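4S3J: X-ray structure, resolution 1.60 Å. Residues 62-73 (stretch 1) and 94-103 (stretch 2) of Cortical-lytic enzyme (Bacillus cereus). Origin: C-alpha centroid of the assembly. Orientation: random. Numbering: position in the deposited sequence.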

# COMPACT_ATOMS: atom_id res chain seq x y z
N SER A 62 -0.22 -23.16 -5.30
CA SER A 62 -1.09 -23.91 -6.18
C SER A 62 -0.74 -23.49 -7.59
O SER A 62 -0.13 -22.43 -7.79
CB SER A 62 -2.55 -23.61 -5.88
OG SER A 62 -2.84 -22.24 -6.12
N LEU A 63 -1.13 -24.28 -8.58
CA LEU A 63 -0.90 -23.87 -9.95
C LEU A 63 -1.68 -22.60 -10.25
O LEU A 63 -1.20 -21.73 -10.94
CB LEU A 63 -1.29 -24.98 -10.93
CG LEU A 63 -0.36 -26.19 -11.01
CD1 LEU A 63 -0.92 -27.20 -12.02
CD2 LEU A 63 1.07 -25.79 -11.41
N TYR A 64 -2.88 -22.49 -9.69
CA TYR A 64 -3.65 -21.27 -9.85
C TYR A 64 -2.88 -20.04 -9.35
O TYR A 64 -2.78 -19.03 -10.06
CB TYR A 64 -4.99 -21.39 -9.12
CG TYR A 64 -5.78 -20.12 -9.19
CD1 TYR A 64 -6.49 -19.78 -10.33
CD2 TYR A 64 -5.78 -19.23 -8.12
CE1 TYR A 64 -7.21 -18.59 -10.39
CE2 TYR A 64 -6.48 -18.06 -8.18
CZ TYR A 64 -7.19 -17.74 -9.31
OH TYR A 64 -7.88 -16.55 -9.34
N ARG A 65 -2.31 -20.11 -8.15
CA ARG A 65 -1.57 -18.97 -7.60
C ARG A 65 -0.37 -18.62 -8.47
O ARG A 65 -0.11 -17.46 -8.76
CB ARG A 65 -1.09 -19.24 -6.16
CG ARG A 65 -0.29 -18.07 -5.58
CD ARG A 65 0.29 -18.39 -4.20
NE ARG A 65 1.16 -17.32 -3.70
CZ ARG A 65 0.74 -16.24 -3.04
NH1 ARG A 65 -0.56 -16.09 -2.81
NH2 ARG A 65 1.61 -15.32 -2.62
N ILE A 66 0.38 -19.63 -8.87
CA ILE A 66 1.58 -19.38 -9.65
C ILE A 66 1.23 -18.74 -11.00
O ILE A 66 1.95 -17.85 -11.49
CB ILE A 66 2.37 -20.70 -9.84
CG1 ILE A 66 2.82 -21.24 -8.48
CG2 ILE A 66 3.55 -20.51 -10.80
CD1 ILE A 66 3.21 -22.71 -8.49
N SER A 67 0.14 -19.19 -11.62
CA SER A 67 -0.32 -18.61 -12.88
C SER A 67 -0.74 -17.15 -12.67
O SER A 67 -0.44 -16.31 -13.52
CB SER A 67 -1.46 -19.45 -13.47
OG SER A 67 -2.66 -19.39 -12.73
N GLN A 68 -1.39 -16.85 -11.56
CA GLN A 68 -1.75 -15.46 -11.28
C GLN A 68 -0.50 -14.62 -11.09
O GLN A 68 -0.38 -13.53 -11.64
CB GLN A 68 -2.64 -15.33 -10.04
CG GLN A 68 -4.06 -15.82 -10.22
CD GLN A 68 -4.82 -15.01 -11.28
OE1 GLN A 68 -4.82 -13.78 -11.24
NE2 GLN A 68 -5.44 -15.70 -12.23
N THR A 69 0.45 -15.14 -10.31
CA THR A 69 1.65 -14.40 -10.04
C THR A 69 2.39 -14.04 -11.32
O THR A 69 2.78 -12.89 -11.50
CB THR A 69 2.59 -15.20 -9.11
OG1 THR A 69 2.00 -15.33 -7.82
CG2 THR A 69 3.97 -14.53 -8.96
N TYR A 70 2.56 -15.01 -12.22
CA TYR A 70 3.40 -14.78 -13.40
C TYR A 70 2.63 -14.39 -14.66
O TYR A 70 3.20 -14.35 -15.74
CB TYR A 70 4.28 -16.02 -13.65
CG TYR A 70 5.35 -16.09 -12.59
CD1 TYR A 70 6.44 -15.24 -12.64
CD2 TYR A 70 5.27 -16.98 -11.53
CE1 TYR A 70 7.42 -15.25 -11.64
CE2 TYR A 70 6.27 -17.02 -10.54
CZ TYR A 70 7.34 -16.14 -10.61
OH TYR A 70 8.32 -16.16 -9.63
N ASN A 71 1.36 -14.02 -14.49
CA ASN A 71 0.54 -13.50 -15.60
C ASN A 71 0.47 -14.44 -16.79
O ASN A 71 0.47 -13.99 -17.95
CB ASN A 71 1.10 -12.16 -16.06
CG ASN A 71 1.26 -11.16 -14.91
OD1 ASN A 71 0.36 -10.98 -14.10
ND2 ASN A 71 2.44 -10.54 -14.83
N VAL A 72 0.34 -15.73 -16.50
CA VAL A 72 0.25 -16.79 -17.51
C VAL A 72 -1.07 -17.55 -17.38
O VAL A 72 -1.49 -17.86 -16.28
CB VAL A 72 1.43 -17.78 -17.38
CG1 VAL A 72 2.75 -17.08 -17.59
CG2 VAL A 72 1.43 -18.45 -16.06
N PRO A 73 -1.76 -17.80 -18.49
CA PRO A 73 -3.00 -18.57 -18.31
C PRO A 73 -2.78 -19.92 -17.62
O PRO A 73 -1.79 -20.60 -17.90
CB PRO A 73 -3.51 -18.78 -19.74
CG PRO A 73 -2.84 -17.74 -20.56
CD PRO A 73 -1.52 -17.43 -19.90
N GLN A 94 10.12 -28.47 -9.30
CA GLN A 94 10.51 -27.56 -10.36
C GLN A 94 9.45 -27.46 -11.44
O GLN A 94 9.01 -28.47 -11.98
CB GLN A 94 11.83 -28.04 -10.98
CG GLN A 94 12.28 -27.22 -12.17
CD GLN A 94 13.54 -27.78 -12.82
OE1 GLN A 94 13.79 -28.98 -12.75
NE2 GLN A 94 14.27 -26.92 -13.53
N LEU A 95 9.10 -26.22 -11.81
CA LEU A 95 8.15 -25.97 -12.90
C LEU A 95 8.75 -25.07 -13.98
O LEU A 95 9.54 -24.15 -13.70
CB LEU A 95 6.88 -25.30 -12.37
CG LEU A 95 6.10 -26.07 -11.31
CD1 LEU A 95 4.96 -25.19 -10.79
CD2 LEU A 95 5.56 -27.38 -11.84
N TYR A 96 8.31 -25.30 -15.22
CA TYR A 96 8.60 -24.40 -16.32
C TYR A 96 7.47 -23.37 -16.38
O TYR A 96 6.28 -23.74 -16.37
CB TYR A 96 8.73 -25.15 -17.66
CG TYR A 96 9.04 -24.21 -18.80
CD1 TYR A 96 8.05 -23.57 -19.49
CD2 TYR A 96 10.36 -23.92 -19.14
CE1 TYR A 96 8.33 -22.68 -20.51
CE2 TYR A 96 10.67 -23.03 -20.15
CZ TYR A 96 9.63 -22.40 -20.83
OH TYR A 96 9.88 -21.49 -21.84
N VAL A 97 7.82 -22.09 -16.42
CA VAL A 97 6.84 -21.00 -16.41
C VAL A 97 6.97 -20.17 -17.69
O VAL A 97 7.99 -19.50 -17.89
CB VAL A 97 7.00 -20.08 -15.18
CG1 VAL A 97 5.90 -19.01 -15.15
CG2 VAL A 97 6.92 -20.87 -13.90
N PRO A 98 5.98 -20.24 -18.59
CA PRO A 98 6.10 -19.43 -19.81
C PRO A 98 6.09 -17.94 -19.51
O PRO A 98 5.67 -17.57 -18.41
CB PRO A 98 4.84 -19.80 -20.61
CG PRO A 98 4.40 -21.12 -20.06
CD PRO A 98 4.80 -21.12 -18.61
N LYS A 99 6.62 -17.14 -20.43
CA LYS A 99 6.60 -15.68 -20.32
C LYS A 99 5.13 -15.25 -20.26
O LYS A 99 4.32 -15.67 -21.09
CB LYS A 99 7.34 -15.04 -21.50
CG LYS A 99 7.39 -13.52 -21.46
CD LYS A 99 8.05 -12.89 -22.70
CE LYS A 99 8.08 -11.35 -22.61
NZ LYS A 99 8.78 -10.66 -23.72
N GLY A 100 4.78 -14.41 -19.29
CA GLY A 100 3.40 -13.98 -19.15
C GLY A 100 3.22 -12.61 -19.77
O GLY A 100 4.18 -12.07 -20.33
N THR A 101 2.01 -12.06 -19.72
CA THR A 101 1.79 -10.70 -20.20
C THR A 101 1.32 -9.81 -19.04
O THR A 101 0.23 -10.00 -18.49
CB THR A 101 0.76 -10.66 -21.34
OG1 THR A 101 -0.52 -11.07 -20.84
CG2 THR A 101 1.19 -11.59 -22.46
N LYS A 102 2.11 -8.77 -18.78
CA LYS A 102 1.86 -7.83 -17.69
C LYS A 102 0.77 -6.85 -18.02
O LYS A 102 0.70 -6.38 -19.15
CB LYS A 102 3.13 -7.03 -17.37
CG LYS A 102 4.24 -7.82 -16.78
CD LYS A 102 5.57 -7.08 -16.85
CE LYS A 102 5.66 -5.85 -16.03
NZ LYS A 102 7.08 -5.38 -16.01
N ARG A 103 -0.16 -6.67 -17.09
CA ARG A 103 -1.12 -5.57 -17.17
C ARG A 103 -0.53 -4.33 -16.51
O ARG A 103 0.46 -4.41 -15.75
CB ARG A 103 -2.47 -5.96 -16.55
CG ARG A 103 -2.46 -6.42 -15.12
CD ARG A 103 -3.85 -6.90 -14.73
NE ARG A 103 -4.70 -6.14 -13.80
CZ ARG A 103 -4.68 -4.84 -13.50
NH1 ARG A 103 -3.81 -3.99 -14.03
NH2 ARG A 103 -5.58 -4.40 -12.63
O HOH W 1 5.95 -14.13 -16.46
O HOH W 2 0.12 -7.96 -14.46

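The contact is modest, burying 440 Å² in all, and most of it is apolar. Leu95, on the strand, points toward the helix, and its CD1 meets Ile66 CD1 at 3.8 Å and Leu63 CD2 at 4.0 Å. Leu63 and Ile66 lie three residues apart, nearly one helical turn, so both can reach the same leucine; the flexible leucine chain lets Leu63, whose CA-to-CB bond points sideways, bring its end nearer. Farther along, Val97 CG1 packs 3.7 Å from Tyr70 CB and, more loosely, 4.4 Å from Val72 CG1. Compact, branched valines fill such space without polar groups to satisfy. Val72 CG1 also lies 3.1 Å from Pro98 O, a close approach.

Direct polar contact gathers where the helix gives way to loop. Asn71 has positive phi, which asparagine tolerates better than most residues, and forms a Schellman motif: Val72 N bonds back to Ser67 O at 3.1 Å, while the bond from Asn71 N to Gln68 O, at 3.4 Å, is weak. Asn71 O is left to accept the one direct hydrogen bond between the stretches, from Thr101 N at 3.0 Å; a backbone bond of this kind leaves the threonine side chain free to point away.

Gly100 fits closely beside this bond. Its CA makes a CA-H...O contact with Tyr70 O at 3.4 Å, and an ideal CB would stand 2.0 Å from Tyr70 O and 2.5 Å from Asn71 O, both clashes. Absence of a side chain thus permits the approach.

Two waters extend the polar network. Water 1 donates to Tyr70 O (2.9 Å) and accepts from Gly100 N (3.1 Å); water 2 donates to Asn71 OD1 (3.1 Å) and accepts from Arg103 N (2.9 Å). The asparagine therefore serves through both its backbone carbonyl and its side-chain amide.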